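Local coordinates for DNA repair protein rhp9/CRB2 (Schizosaccharomyces pombe, PDB 2FHD), which recognises histone H4 in a lysine methylation state-specific way through tandem tudor domains, in DNA repair, at the interface of chains A and B. Numbering follows the deposited sequence. Chains: chain A/B, DNA repair protein rhp9/CRB2.

The interface of chains A and B. Residues chain A 32-36, 41; chain B 19-20, 24, 77.
B:Tyr19 lies against A:Val32 and A:Met41, at the end of strand 23-32 and the start of strand 41-46 of chain A. With CG anti to the backbone N (chi1 -176°), its ring swings toward both. The A:Val32 methyl CG1 comes over one face, off-centre toward CG and CD2 and 3.7 Å from B:Tyr19 CD2. B:Pro20, which follows a cis peptide bond, lays its CB over the centre of the opposite face, so the ring is held between valine and proline. The selenomethionine A:Met41, bent at its last torsion (chi3 -71°), brings its methyl CE to the CD2/CE2 edge, 3.4 Å from B:Tyr19 CE2. Both chain A side chains run roughly perpendicular to the tyrosine. A backbone bond joins this packed part to a looser one: A:Ala35 N donates to B:Tyr19 O over 2.9 Å. There A:Val36 CG2 sits in plane at the edge of the B:Tyr24 ring, 3.9 Å from CE1, while A:Ala35 CB stays 4.0 Å from CZ. B:Tyr24 OH donates to B:Pro20 O at 2.9 Å, tilted 33° from the carbonyl plane. An alanine in place of B:Tyr24 would probably open a gap beside A:Ala35 and A:Val36 and leave B:Pro20 O without its hydroxyl donor. Two copies of the tandem tudor protein meet here through unlike surfaces, in part of a larger contact that is not an exact two-fold and may reflect crystal packing. B:Lys77 touches sparsely, its NZ 3.7 Å from A:Val36 CG1.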
loop_
_atom_site.group_PDB
_atom_site.type_symbol
_atom_site.label_atom_id
_atom_site.label_comp_id
_atom_site.label_asym_id
_atom_site.label_seq_id
_atom_site.Cartn_x
_atom_site.Cartn_y
_atom_site.Cartn_z
ATOM N N VAL A 32 -9.415 8.001 10.973
ATOM C CA VAL A 32 -10.181 6.912 10.411
ATOM C C VAL A 32 -11.587 6.925 11.084
ATOM O O VAL A 32 -11.728 7.016 12.351
ATOM C CB VAL A 32 -9.487 5.538 10.711
ATOM C CG1 VAL A 32 -10.240 4.324 10.107
ATOM C CG2 VAL A 32 -8.058 5.536 10.164
ATOM N N HIS A 33 -12.614 6.894 10.243
ATOM C CA HIS A 33 -13.959 6.571 10.671
ATOM C C HIS A 33 -14.143 5.030 10.551
ATOM O O HIS A 33 -14.236 4.484 9.468
ATOM C CB HIS A 33 -14.996 7.364 9.841
ATOM C CG HIS A 33 -16.414 6.993 10.112
ATOM N ND1 HIS A 33 -17.138 7.509 11.174
ATOM C CD2 HIS A 33 -17.252 6.143 9.472
ATOM C CE1 HIS A 33 -18.352 6.994 11.183
ATOM N NE2 HIS A 33 -18.446 6.155 10.164
ATOM N N SER A 34 -14.228 4.349 11.673
ATOM C CA SER A 34 -14.571 2.936 11.670
ATOM C C SER A 34 -16.021 2.627 11.396
ATOM O O SER A 34 -16.834 3.155 12.058
ATOM C CB SER A 34 -14.225 2.339 13.013
ATOM O OG SER A 34 -14.644 1.033 12.976
ATOM N N ALA A 35 -16.341 1.704 10.475
ATOM C CA ALA A 35 -17.756 1.386 10.146
ATOM C C ALA A 35 -18.546 0.723 11.261
ATOM O O ALA A 35 -19.773 0.634 11.229
ATOM C CB ALA A 35 -17.805 0.533 8.925
ATOM N N VAL A 36 -17.826 0.336 12.295
ATOM C CA VAL A 36 -18.228 -0.668 13.268
ATOM C C VAL A 36 -18.069 -0.197 14.731
ATOM O O VAL A 36 -18.613 -0.844 15.627
ATOM C CB VAL A 36 -17.328 -1.908 13.035
ATOM C CG1 VAL A 36 -16.456 -2.260 14.243
ATOM C CG2 VAL A 36 -18.141 -3.050 12.473
HETATM N N MSE A 41 -10.507 7.027 15.185
HETATM C CA MSE A 41 -9.295 6.233 15.101
HETATM C C MSE A 41 -8.303 6.809 14.154
HETATM O O MSE A 41 -8.642 7.766 13.441
HETATM C CB MSE A 41 -9.630 4.820 14.763
HETATM C CG MSE A 41 -10.429 4.170 15.906
HETATM SE SE MSE A 41 -10.576 2.308 15.463
HETATM C CE MSE A 41 -11.821 2.587 13.984
ATOM N N TYR B 19 -12.735 0.926 6.239
ATOM C CA TYR B 19 -12.269 0.295 7.468
ATOM C C TYR B 19 -13.422 -0.042 8.438
ATOM O O TYR B 19 -14.274 0.790 8.690
ATOM C CB TYR B 19 -11.256 1.226 8.192
ATOM C CG TYR B 19 -10.670 0.594 9.416
ATOM C CD1 TYR B 19 -9.559 -0.252 9.315
ATOM C CD2 TYR B 19 -11.209 0.830 10.665
ATOM C CE1 TYR B 19 -9.007 -0.898 10.455
ATOM C CE2 TYR B 19 -10.684 0.207 11.814
ATOM C CZ TYR B 19 -9.576 -0.640 11.693
ATOM O OH TYR B 19 -9.054 -1.238 12.804
ATOM N N PRO B 20 -13.421 -1.250 9.021
ATOM C CA PRO B 20 -12.631 -2.429 8.631
ATOM C C PRO B 20 -13.274 -3.188 7.448
ATOM O O PRO B 20 -14.480 -3.090 7.162
ATOM C CB PRO B 20 -12.549 -3.273 9.900
ATOM C CG PRO B 20 -13.513 -2.700 10.880
ATOM C CD PRO B 20 -14.200 -1.494 10.241
ATOM N N TYR B 24 -20.801 -6.364 4.900
ATOM C CA TYR B 24 -21.867 -5.600 5.517
ATOM C C TYR B 24 -23.129 -5.731 4.662
ATOM O O TYR B 24 -23.059 -6.075 3.490
ATOM C CB TYR B 24 -21.481 -4.111 5.691
ATOM C CG TYR B 24 -20.255 -3.860 6.561
ATOM C CD1 TYR B 24 -20.353 -3.751 7.947
ATOM C CD2 TYR B 24 -18.978 -3.715 5.992
ATOM C CE1 TYR B 24 -19.229 -3.512 8.734
ATOM C CE2 TYR B 24 -17.867 -3.502 6.786
ATOM C CZ TYR B 24 -17.982 -3.373 8.137
ATOM O OH TYR B 24 -16.820 -3.153 8.910
ATOM N N LYS B 77 -17.117 -7.324 19.762
ATOM C CA LYS B 77 -16.366 -7.889 18.671
ATOM C C LYS B 77 -16.351 -9.419 18.804
ATOM O O LYS B 77 -15.570 -10.123 18.155
ATOM C CB LYS B 77 -14.976 -7.225 18.611
ATOM C CG LYS B 77 -15.090 -5.696 18.135
ATOM C CD LYS B 77 -13.727 -4.942 18.048
ATOM C CE LYS B 77 -13.878 -3.499 17.536
ATOM N NZ LYS B 77 -13.392 -3.299 16.127
#